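Local coordinates for DNA repair and recombination protein RadB (PDB 2CVH), which belongs to the RecA-like recombinases, probably binds ATP and DNA in homologous recombination and DNA repair, and appears to have only very weak ATPase activity, at residues Lys7-Leu12 with Leu205-Arg210; Lys47-Asp52 with Ala107-Asp112; Lys100-Asn105 with Arg143-Pro148; Ile179-Lys184 with Val194-Arg199. All blocks are in the same frame, centred on the assembly; numbering follows the deposited sequence.

Starting at the N terminus, helix 7-12 meets strand 206-212 in contact 1, which closes a loop around nearly the whole chain, so the other three contacts all fall within it. Contact 2 pairs strand 47-52 with strand 106-112. Before that second strand begins, residues 100-105 have opened contact 3, which closes at 143-148; contacts 2 and 3 therefore cross, and they touch where Lys47 N meets Asn105 O and Val109 N meets Pro148 O. Contact 4 follows in series as the hairpin of strands 178-184 and 190-197. It touches contact 1, because strands 190-197 and 206-212 are neighbours. Contacts 1, 2 and 4 all reach one mixed sheet.

Contact 1 (Lys7-Leu12 with Leu205-Arg210); sequences KSLDSL and LMAYFR
Ser8 OG lies 2.9 Å from Tyr208 O. The pair joins the short N-terminal helix 7-12 to strand 206-210, one of the antiparallel strands that extend the RecA-like core sheet. The helix runs almost antiparallel to the strand, the two directions 160° apart, with axes that come within 7.2 Å of each other. A small serine suits this place: with OG set between the backbone N and the carbonyl carbon (chi1 62°), the hydroxyl reaches the strand directly.

Ala207 is the matching small residue on the strand. Its CB points at the helix and lies 3.5 Å from Ser8 O; a methyl is small enough to let the helix backbone come this close. Leucines pack around this methyl. Leu12 has CG anti to the backbone N and splits its branches, CD2 resting 4.1 Å from Ala207 CB while CD1 crosses obliquely onto Leu205 and presses to 3.5 Å from its CB, a tight fit. Leu9 brings CD2 to the same methyl and, at 4.3 Å, to Phe209 CD1.

Phe209 and Leu9 both continue onto Ile216 of the next strand, and the Phe209 side chain comes to about 5 Å (nearest atoms) from Gly32 of the predicted ATP-binding loop. At the start of the helix the Asp218 carboxylate accepts hydrogen bonds from the backbone nitrogens of Lys7 and Ser8. Lys7 O is gripped twice from one turn further on, by Ser11 N and Ser11 OG, which approach from opposite faces of its carbonyl plane, the hydroxyl at 2.8 Å.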
# COMPACT_ATOMS: atom_id res chain seq x y z
N LYS A 7 -2.25 -14.05 -9.75
CA LYS A 7 -1.41 -15.24 -9.67
C LYS A 7 0.10 -14.90 -9.59
O LYS A 7 0.83 -15.48 -8.80
CB LYS A 7 -1.72 -16.12 -10.88
CG LYS A 7 -1.58 -17.59 -10.68
CD LYS A 7 -0.19 -18.08 -11.00
CE LYS A 7 -0.09 -19.58 -10.76
NZ LYS A 7 1.29 -20.06 -11.07
N SER A 8 0.55 -13.94 -10.37
CA SER A 8 1.95 -13.59 -10.36
C SER A 8 2.38 -12.87 -9.10
O SER A 8 3.42 -13.17 -8.54
CB SER A 8 2.33 -12.76 -11.60
OG SER A 8 1.64 -11.51 -11.67
N LEU A 9 1.60 -11.87 -8.70
CA LEU A 9 1.89 -11.09 -7.51
C LEU A 9 1.87 -11.98 -6.25
O LEU A 9 2.69 -11.82 -5.37
CB LEU A 9 0.92 -9.89 -7.39
CG LEU A 9 1.10 -8.75 -8.41
CD1 LEU A 9 -0.03 -7.73 -8.36
CD2 LEU A 9 2.40 -8.02 -8.13
N ASP A 10 0.98 -12.97 -6.23
CA ASP A 10 0.87 -13.89 -5.11
C ASP A 10 2.05 -14.84 -5.10
O ASP A 10 2.51 -15.20 -4.03
CB ASP A 10 -0.44 -14.69 -5.16
CG ASP A 10 -1.66 -13.87 -4.73
OD1 ASP A 10 -1.49 -12.71 -4.28
OD2 ASP A 10 -2.79 -14.37 -4.88
N SER A 11 2.48 -15.28 -6.28
CA SER A 11 3.64 -16.17 -6.43
C SER A 11 4.87 -15.43 -5.92
O SER A 11 5.64 -15.95 -5.11
CB SER A 11 3.88 -16.56 -7.89
OG SER A 11 2.85 -17.40 -8.36
N LEU A 12 5.08 -14.22 -6.42
CA LEU A 12 6.19 -13.38 -5.98
C LEU A 12 6.20 -13.19 -4.44
O LEU A 12 7.24 -13.27 -3.79
CB LEU A 12 6.08 -12.02 -6.64
CG LEU A 12 7.19 -11.04 -6.29
CD1 LEU A 12 8.48 -11.57 -6.83
CD2 LEU A 12 6.92 -9.63 -6.81
N LEU A 205 13.20 -10.72 -7.39
CA LEU A 205 12.24 -11.36 -8.29
C LEU A 205 11.13 -10.39 -8.75
O LEU A 205 10.91 -9.35 -8.12
CB LEU A 205 11.68 -12.65 -7.69
CG LEU A 205 12.40 -13.97 -7.97
CD1 LEU A 205 13.90 -13.82 -7.75
CD2 LEU A 205 11.84 -15.08 -7.09
N MET A 206 10.46 -10.73 -9.85
CA MET A 206 9.44 -9.87 -10.47
C MET A 206 8.16 -10.61 -10.82
O MET A 206 8.18 -11.82 -10.99
CB MET A 206 9.94 -9.34 -11.81
CG MET A 206 11.32 -8.78 -11.78
SD MET A 206 12.00 -8.69 -13.43
CE MET A 206 12.61 -7.07 -13.28
N ALA A 207 7.11 -9.83 -11.07
CA ALA A 207 5.80 -10.34 -11.45
C ALA A 207 5.23 -9.31 -12.40
O ALA A 207 5.21 -8.11 -12.11
CB ALA A 207 4.89 -10.48 -10.23
N TYR A 208 4.83 -9.76 -13.58
CA TYR A 208 4.23 -8.89 -14.58
C TYR A 208 2.70 -8.87 -14.37
O TYR A 208 2.10 -9.88 -13.98
CB TYR A 208 4.55 -9.41 -15.99
CG TYR A 208 6.01 -9.27 -16.35
CD1 TYR A 208 6.54 -8.02 -16.71
CD2 TYR A 208 6.88 -10.36 -16.26
CE1 TYR A 208 7.92 -7.87 -16.94
CE2 TYR A 208 8.26 -10.22 -16.50
CZ TYR A 208 8.77 -8.97 -16.84
OH TYR A 208 10.11 -8.81 -17.06
N PHE A 209 2.08 -7.72 -14.58
CA PHE A 209 0.64 -7.65 -14.44
C PHE A 209 0.14 -6.52 -15.34
O PHE A 209 0.95 -5.79 -15.91
CB PHE A 209 0.25 -7.44 -12.95
CG PHE A 209 0.69 -6.10 -12.36
CD1 PHE A 209 1.97 -5.94 -11.82
CD2 PHE A 209 -0.21 -5.03 -12.30
CE1 PHE A 209 2.34 -4.73 -11.23
CE2 PHE A 209 0.17 -3.82 -11.70
CZ PHE A 209 1.45 -3.68 -11.16
N ARG A 210 -1.18 -6.40 -15.49
CA ARG A 210 -1.75 -5.31 -16.28
C ARG A 210 -2.93 -4.66 -15.56
O ARG A 210 -3.64 -5.30 -14.81
CB ARG A 210 -2.16 -5.78 -17.70
CG ARG A 210 -3.07 -6.95 -17.69
CD ARG A 210 -3.36 -7.49 -19.08
NE ARG A 210 -3.95 -8.82 -18.98
CZ ARG A 210 -5.24 -9.09 -19.18
NH1 ARG A 210 -6.10 -8.13 -19.48
NH2 ARG A 210 -5.67 -10.35 -19.10

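Contact 2 (Lys47-Asp52 with Ala107-Asp112); sequences KVAYVD and ALVVVD
Ala49 and Val51 carry the backbone pairing of strand 47-52 with strand 108-112, two parallel neighbours in register from Val48 beside Leu108 to Asp52 beside Asp112. Each gives its N-H to the adjoining strand, Ala49 N to Leu108 O and Val51 N to Val110 O, and each takes one back through its carbonyl, the shortest being Asp112 N to Val51 O at 2.7 Å. Ala107 N, at the corner before the strand, adds a bond to Lys47 O, and CA-H...O contacts such as Val48 CA to Leu108 O (3.2 Å) fill in between.

Apolar packing comes next. Val110 CG1 sits over one face of the Tyr50 ring in a CH-pi contact, 3.9 Å from the centroid and 20° off the normal, displaced toward CE2. A branched valine suits the spot, since CG2 also meets Val48 CG1 at 4.1 Å. Ala49, Val51, Val109 and Val111 line the other face of the sheet.

The polar groups gather at the C-terminal ends of the two strands. Tyr50 OH makes only a weak bond to Asp112 OD2, at 3.5 Å. Asp52 lies alongside Asp112 with OD1 4.0 Å from Asp112 OD2, a like-charge pair whose repulsion is probably offset by the backbone nitrogens of Gly56 and Phe57, which hold the Asp52 oxygens. A hydrophobic strand ending in aspartate, as 108-112 does, is consistent with the Walker B strand of P-loop NTPases.

Helix 33-44, which follows the predicted ATP-binding loop, covers Tyr50 and Val110; helix 90-101 packs on Ala49 and Val51, and strands 80-83 and 149-153 flank the pair.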
# COMPACT_ATOMS: atom_id res chain seq x y z
N LYS A 47 -13.47 -5.49 6.57
CA LYS A 47 -13.21 -4.06 6.55
C LYS A 47 -11.77 -3.71 6.22
O LYS A 47 -10.83 -4.47 6.47
CB LYS A 47 -13.64 -3.41 7.87
CG LYS A 47 -15.15 -3.47 8.13
CD LYS A 47 -15.45 -3.12 9.59
CE LYS A 47 -16.93 -2.84 9.83
NZ LYS A 47 -17.10 -1.72 10.81
N VAL A 48 -11.60 -2.53 5.64
CA VAL A 48 -10.30 -2.04 5.25
C VAL A 48 -10.25 -0.62 5.75
O VAL A 48 -11.13 0.18 5.39
CB VAL A 48 -10.17 -1.98 3.72
CG1 VAL A 48 -8.84 -1.33 3.32
CG2 VAL A 48 -10.28 -3.34 3.14
N ALA A 49 -9.26 -0.31 6.58
CA ALA A 49 -9.08 1.05 7.08
C ALA A 49 -8.22 1.67 6.00
O ALA A 49 -7.13 1.18 5.74
CB ALA A 49 -8.34 1.05 8.43
N TYR A 50 -8.69 2.73 5.38
CA TYR A 50 -7.95 3.33 4.30
C TYR A 50 -7.69 4.80 4.60
O TYR A 50 -8.60 5.62 4.60
CB TYR A 50 -8.74 3.13 2.99
CG TYR A 50 -7.93 3.24 1.72
CD1 TYR A 50 -7.34 4.47 1.35
CD2 TYR A 50 -7.76 2.14 0.86
CE1 TYR A 50 -6.59 4.60 0.17
CE2 TYR A 50 -7.02 2.26 -0.33
CZ TYR A 50 -6.44 3.49 -0.67
OH TYR A 50 -5.66 3.62 -1.81
N VAL A 51 -6.45 5.11 4.92
CA VAL A 51 -6.06 6.48 5.23
C VAL A 51 -5.60 7.08 3.91
O VAL A 51 -4.51 6.78 3.41
CB VAL A 51 -4.92 6.52 6.28
CG1 VAL A 51 -4.55 7.95 6.59
CG2 VAL A 51 -5.37 5.79 7.56
N ASP A 52 -6.48 7.89 3.33
CA ASP A 52 -6.21 8.49 2.05
C ASP A 52 -5.86 9.94 2.14
O ASP A 52 -6.73 10.80 2.05
CB ASP A 52 -7.40 8.30 1.11
CG ASP A 52 -7.05 8.58 -0.34
OD1 ASP A 52 -5.85 8.70 -0.69
OD2 ASP A 52 -7.98 8.68 -1.14
N ALA A 107 -9.57 -6.55 7.82
CA ALA A 107 -8.67 -7.50 7.18
C ALA A 107 -7.40 -6.80 6.70
O ALA A 107 -6.35 -7.44 6.60
CB ALA A 107 -9.33 -8.19 6.00
N LEU A 108 -7.46 -5.48 6.59
CA LEU A 108 -6.34 -4.72 6.05
C LEU A 108 -6.39 -3.25 6.40
O LEU A 108 -7.46 -2.68 6.59
CB LEU A 108 -6.41 -4.83 4.51
CG LEU A 108 -5.37 -4.22 3.56
CD1 LEU A 108 -4.10 -5.07 3.66
CD2 LEU A 108 -5.90 -4.21 2.11
N VAL A 109 -5.21 -2.63 6.43
CA VAL A 109 -5.07 -1.19 6.67
C VAL A 109 -4.25 -0.72 5.46
O VAL A 109 -3.34 -1.43 5.02
CB VAL A 109 -4.26 -0.86 8.00
CG1 VAL A 109 -4.09 0.64 8.16
CG2 VAL A 109 -4.97 -1.44 9.23
N VAL A 110 -4.57 0.45 4.93
CA VAL A 110 -3.85 1.01 3.79
C VAL A 110 -3.63 2.46 4.11
O VAL A 110 -4.56 3.13 4.56
CB VAL A 110 -4.67 0.94 2.45
CG1 VAL A 110 -3.86 1.59 1.33
CG2 VAL A 110 -5.06 -0.51 2.10
N VAL A 111 -2.39 2.92 4.00
CA VAL A 111 -2.11 4.32 4.24
C VAL A 111 -1.62 4.84 2.90
O VAL A 111 -0.85 4.16 2.22
CB VAL A 111 -1.06 4.55 5.36
CG1 VAL A 111 -0.91 6.05 5.62
CG2 VAL A 111 -1.51 3.85 6.65
N ASP A 112 -2.09 6.00 2.49
CA ASP A 112 -1.72 6.55 1.19
C ASP A 112 -1.65 8.05 1.31
O ASP A 112 -2.64 8.73 1.09
CB ASP A 112 -2.80 6.13 0.18
CG ASP A 112 -2.48 6.54 -1.26
OD1 ASP A 112 -1.53 7.31 -1.51
OD2 ASP A 112 -3.21 6.05 -2.15

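Contact 3 (Lys100-Asn105 with Arg143-Pro148); sequences KTVDSN and RKHNIP
Two helix C-terminal ends meet here, and Val102, just past the end of helix 90-101, lies against His145, the last residue of helix 128-145. The valine reaches over one face of the imidazole: CG1, anti to the backbone N (chi1 -179°), makes a CH-pi contact 3.9 Å from the ring centroid and 24° off its normal, displaced toward ND1. Val102 O stands on that same side of the ring plane, 3.1 Å from His145 NE2, at too poor an angle for a hydrogen bond. Lys144 CB lies over the opposite face, so the ring is sandwiched between aliphatic carbons. A hydrogen bond from ND1 back to Ile141 O, one turn earlier in its own helix, holds the imidazole's orientation.

Each helix belongs to a crossover of the RecA-like alpha/beta fold and delivers the chain to a parallel strand, 106-112 after the first and 149-153 after the second. Their exits differ. Asn146 leaves the second helix with positive phi (49°), a conformation that asparagine tolerates better than most residues. Beyond it Ile147 turns inward, its CD1 meeting Val102 CG1 at 4.1 Å; isoleucine suits this place because its long CG1-CD1 branch is apolar and reaches Val102 while the residue also packs on Val109.

After the first helix the chain bends through an Asx turn. Asp103 OD2 accepts from Asn105 N at 2.9 Å through its anti lone pair, and its short carboxylate-bearing side chain is suited to reaching the backbone two residues on. The Asp103 carbonyl carbon passes obliquely by the imidazole, 4.0 Å from His145 CD2.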
# COMPACT_ATOMS: atom_id res chain seq x y z
N LYS A 100 -7.65 2.39 18.00
CA LYS A 100 -8.91 1.89 18.53
C LYS A 100 -10.02 1.64 17.50
O LYS A 100 -10.98 0.91 17.79
CB LYS A 100 -9.40 2.79 19.66
CG LYS A 100 -10.41 2.12 20.63
CD LYS A 100 -9.80 0.97 21.46
CE LYS A 100 -9.94 -0.39 20.77
NZ LYS A 100 -9.32 -1.49 21.56
N THR A 101 -9.91 2.25 16.32
CA THR A 101 -10.89 2.05 15.26
C THR A 101 -10.74 0.63 14.68
O THR A 101 -11.73 -0.05 14.40
CB THR A 101 -10.66 3.03 14.10
OG1 THR A 101 -10.54 4.37 14.61
CG2 THR A 101 -11.80 2.95 13.07
N VAL A 102 -9.50 0.21 14.49
CA VAL A 102 -9.22 -1.10 13.93
C VAL A 102 -9.51 -2.20 14.94
O VAL A 102 -8.90 -2.24 16.00
CB VAL A 102 -7.74 -1.21 13.48
CG1 VAL A 102 -7.47 -2.60 12.88
CG2 VAL A 102 -7.40 -0.11 12.47
N ASP A 103 -10.40 -3.11 14.58
CA ASP A 103 -10.75 -4.23 15.45
C ASP A 103 -10.65 -5.51 14.64
O ASP A 103 -10.23 -5.48 13.49
CB ASP A 103 -12.18 -4.08 15.98
CG ASP A 103 -13.15 -3.59 14.92
OD1 ASP A 103 -13.76 -2.51 15.12
OD2 ASP A 103 -13.32 -4.28 13.89
N SER A 104 -11.12 -6.61 15.21
CA SER A 104 -11.09 -7.89 14.54
C SER A 104 -11.95 -8.00 13.27
O SER A 104 -11.96 -9.04 12.60
CB SER A 104 -11.46 -8.99 15.53
OG SER A 104 -12.55 -8.57 16.34
N ASN A 105 -12.69 -6.94 12.95
CA ASN A 105 -13.54 -6.93 11.76
C ASN A 105 -12.77 -6.51 10.52
O ASN A 105 -13.24 -6.68 9.39
CB ASN A 105 -14.73 -5.98 11.94
CG ASN A 105 -15.93 -6.65 12.58
OD1 ASN A 105 -16.62 -6.04 13.39
ND2 ASN A 105 -16.21 -7.89 12.18
N ARG A 143 0.53 -5.79 14.33
CA ARG A 143 0.84 -6.90 15.23
C ARG A 143 -0.30 -7.25 16.18
O ARG A 143 -0.53 -8.44 16.45
CB ARG A 143 2.09 -6.59 16.02
CG ARG A 143 3.22 -6.31 15.12
CD ARG A 143 4.20 -7.40 15.15
NE ARG A 143 5.42 -6.85 15.71
CZ ARG A 143 6.61 -6.97 15.15
NH1 ARG A 143 6.72 -7.64 14.00
NH2 ARG A 143 7.67 -6.42 15.74
N LYS A 144 -1.00 -6.25 16.68
CA LYS A 144 -2.09 -6.56 17.59
C LYS A 144 -3.22 -7.33 16.90
O LYS A 144 -3.84 -8.21 17.50
CB LYS A 144 -2.62 -5.28 18.24
CG LYS A 144 -1.59 -4.52 19.08
CD LYS A 144 -0.75 -5.44 19.97
CE LYS A 144 0.65 -5.66 19.37
NZ LYS A 144 1.38 -6.84 19.94
N HIS A 145 -3.45 -7.03 15.62
CA HIS A 145 -4.53 -7.69 14.88
C HIS A 145 -4.07 -8.72 13.87
O HIS A 145 -4.88 -9.40 13.24
CB HIS A 145 -5.38 -6.63 14.18
CG HIS A 145 -5.95 -5.62 15.12
ND1 HIS A 145 -5.42 -4.36 15.27
CD2 HIS A 145 -6.95 -5.72 16.03
CE1 HIS A 145 -6.06 -3.72 16.23
NE2 HIS A 145 -6.99 -4.53 16.71
N ASN A 146 -2.76 -8.88 13.74
CA ASN A 146 -2.21 -9.82 12.79
C ASN A 146 -2.83 -9.64 11.41
O ASN A 146 -3.45 -10.55 10.88
CB ASN A 146 -2.37 -11.26 13.22
CG ASN A 146 -1.34 -12.16 12.56
OD1 ASN A 146 -0.34 -11.66 12.06
ND2 ASN A 146 -1.57 -13.45 12.56
N ILE A 147 -2.70 -8.44 10.87
CA ILE A 147 -3.22 -8.16 9.54
C ILE A 147 -2.14 -7.33 8.85
O ILE A 147 -1.25 -6.80 9.52
CB ILE A 147 -4.55 -7.37 9.54
CG1 ILE A 147 -4.41 -6.09 10.36
CG2 ILE A 147 -5.71 -8.27 9.99
CD1 ILE A 147 -5.62 -5.16 10.23
N PRO A 148 -2.20 -7.24 7.51
CA PRO A 148 -1.20 -6.45 6.79
C PRO A 148 -1.49 -4.97 6.83
O PRO A 148 -2.64 -4.55 7.00
CB PRO A 148 -1.34 -6.97 5.36
CG PRO A 148 -1.98 -8.34 5.51
CD PRO A 148 -2.99 -8.06 6.59

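Contact 4 (Ile179-Lys184 with Val194-Arg199); sequences ILRLDK and VLERHR
Ile179 faces two residues at once, Glu196 and Arg197, in a classic beta bulge that shifts the register by one within the antiparallel hairpin of strands 178-184 and 190-197. Ile179 O receives two weak bonds, from Glu196 N at 3.0 Å and from Arg197 N at 3.3 Å, while Ile179 N gives a sound one to Arg197 O. Two residues further along the first strand the pairing is regular, Arg181 and Val194 exchanging two backbone bonds.

At the bulge Glu196 turns its carboxylate to Arg181, forming a salt bridge of 2.7 Å between Arg181 NH1 and Glu196 OE2. The two side chains cross at about a right angle with guanidinium and carboxylate planes 82° apart, and NH1 meets OE2 on its anti side, 28° out of the carboxylate plane. Arginine suits this place because its other nitrogens can serve a second acid: NE and NH2 grip Asp183 OD2 side-on, with NH2 to OD2 at 2.8 Å, in the guanidinium plane. Val194 CG2 lies over one face of that guanidinium, 3.5 Å from NH2. Glu196 OE1 has its own partner, Tyr26 OH on strand 22-26. The Asp183 side chain is about 5 Å from that of Pro28 (nearest atoms), in the predicted ATP-binding loop.

On the other face of the hairpin Leu180 CD2 meets Leu195 CD1 at 4.1 Å, and both leucines pack on Leu12 of helix 7-12. Back at the bulge, Arg197 lies side by side with Ile179 and makes a cation-pi contact with Tyr174. Ile179 CD1 rests over a face of the Arg197 guanidinium, 3.4 Å from Arg197 NH2.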
# COMPACT_ATOMS: atom_id res chain seq x y z
N ILE A 179 8.98 -4.94 0.71
CA ILE A 179 8.97 -3.77 -0.15
C ILE A 179 8.80 -4.20 -1.60
O ILE A 179 9.55 -5.06 -2.10
CB ILE A 179 10.29 -2.94 -0.02
CG1 ILE A 179 10.52 -2.53 1.44
CG2 ILE A 179 10.23 -1.70 -0.91
CD1 ILE A 179 11.58 -1.46 1.63
N LEU A 180 7.79 -3.64 -2.24
CA LEU A 180 7.50 -3.92 -3.64
C LEU A 180 7.60 -2.63 -4.44
O LEU A 180 7.01 -1.59 -4.06
CB LEU A 180 6.08 -4.47 -3.78
CG LEU A 180 5.75 -5.95 -3.83
CD1 LEU A 180 4.24 -6.07 -3.95
CD2 LEU A 180 6.43 -6.59 -5.01
N ARG A 181 8.34 -2.67 -5.54
CA ARG A 181 8.47 -1.50 -6.41
C ARG A 181 7.63 -1.81 -7.64
O ARG A 181 7.68 -2.94 -8.16
CB ARG A 181 9.93 -1.28 -6.83
CG ARG A 181 10.15 0.02 -7.59
CD ARG A 181 11.57 0.15 -8.15
NE ARG A 181 11.78 -0.64 -9.36
CZ ARG A 181 12.80 -1.48 -9.57
NH1 ARG A 181 13.73 -1.64 -8.64
NH2 ARG A 181 12.90 -2.14 -10.72
N LEU A 182 6.80 -0.87 -8.07
CA LEU A 182 5.99 -1.13 -9.25
C LEU A 182 6.49 -0.22 -10.36
O LEU A 182 6.67 0.98 -10.16
CB LEU A 182 4.51 -0.86 -8.97
CG LEU A 182 3.83 -1.49 -7.76
CD1 LEU A 182 2.35 -1.21 -7.89
CD2 LEU A 182 4.06 -2.98 -7.66
N ASP A 183 6.78 -0.80 -11.51
CA ASP A 183 7.25 0.00 -12.64
C ASP A 183 6.32 -0.17 -13.81
O ASP A 183 5.69 -1.24 -13.97
CB ASP A 183 8.65 -0.45 -13.08
CG ASP A 183 9.69 -0.24 -12.01
OD1 ASP A 183 9.74 0.84 -11.39
OD2 ASP A 183 10.46 -1.19 -11.81
N LYS A 184 6.30 0.84 -14.68
CA LYS A 184 5.47 0.81 -15.89
C LYS A 184 6.22 0.27 -17.10
O LYS A 184 7.35 0.69 -17.35
CB LYS A 184 5.03 2.21 -16.26
CG LYS A 184 4.22 2.91 -15.25
CD LYS A 184 3.89 4.29 -15.74
CE LYS A 184 2.96 4.99 -14.78
NZ LYS A 184 2.75 6.41 -15.14
N VAL A 194 8.67 -5.44 -8.51
CA VAL A 194 9.92 -6.04 -8.12
C VAL A 194 9.93 -6.12 -6.60
O VAL A 194 9.66 -5.12 -5.92
CB VAL A 194 11.13 -5.21 -8.61
CG1 VAL A 194 12.44 -5.89 -8.18
CG2 VAL A 194 11.09 -5.06 -10.12
N LEU A 195 10.15 -7.33 -6.09
CA LEU A 195 10.23 -7.60 -4.65
C LEU A 195 11.64 -7.22 -4.20
O LEU A 195 12.57 -8.04 -4.27
CB LEU A 195 10.00 -9.08 -4.38
CG LEU A 195 9.80 -9.45 -2.92
CD1 LEU A 195 8.66 -8.63 -2.30
CD2 LEU A 195 9.50 -10.91 -2.83
N GLU A 196 11.81 -5.98 -3.78
CA GLU A 196 13.10 -5.48 -3.35
C GLU A 196 13.50 -5.93 -1.97
O GLU A 196 14.68 -5.96 -1.63
CB GLU A 196 13.09 -3.97 -3.39
CG GLU A 196 12.67 -3.47 -4.71
CD GLU A 196 13.05 -2.06 -4.89
OE1 GLU A 196 12.75 -1.26 -3.97
OE2 GLU A 196 13.69 -1.77 -5.92
N ARG A 197 12.51 -6.25 -1.16
CA ARG A 197 12.81 -6.66 0.18
C ARG A 197 11.69 -7.51 0.68
O ARG A 197 10.50 -7.22 0.47
CB ARG A 197 12.99 -5.42 1.05
CG ARG A 197 13.37 -5.75 2.48
CD ARG A 197 14.39 -4.76 2.99
NE ARG A 197 13.79 -3.58 3.58
CZ ARG A 197 14.38 -2.38 3.62
NH1 ARG A 197 15.58 -2.19 3.08
NH2 ARG A 197 13.79 -1.39 4.24
N HIS A 198 12.06 -8.63 1.27
CA HIS A 198 11.08 -9.51 1.83
C HIS A 198 11.76 -10.33 2.87
O HIS A 198 12.97 -10.51 2.85
CB HIS A 198 10.47 -10.41 0.77
CG HIS A 198 9.14 -10.98 1.17
ND1 HIS A 198 9.00 -12.21 1.79
CD2 HIS A 198 7.89 -10.48 1.03
CE1 HIS A 198 7.72 -12.45 2.00
NE2 HIS A 198 7.03 -11.42 1.55
N ARG A 199 10.95 -10.88 3.75
CA ARG A 199 11.45 -11.66 4.85
C ARG A 199 11.90 -13.07 4.52
O ARG A 199 12.81 -13.59 5.16
CB ARG A 199 10.41 -11.66 5.97
CG ARG A 199 10.18 -10.26 6.54
CD ARG A 199 8.73 -9.83 6.41
NE ARG A 199 7.82 -10.84 6.96
CZ ARG A 199 6.96 -11.54 6.23
NH1 ARG A 199 6.89 -11.33 4.92
NH2 ARG A 199 6.19 -12.44 6.81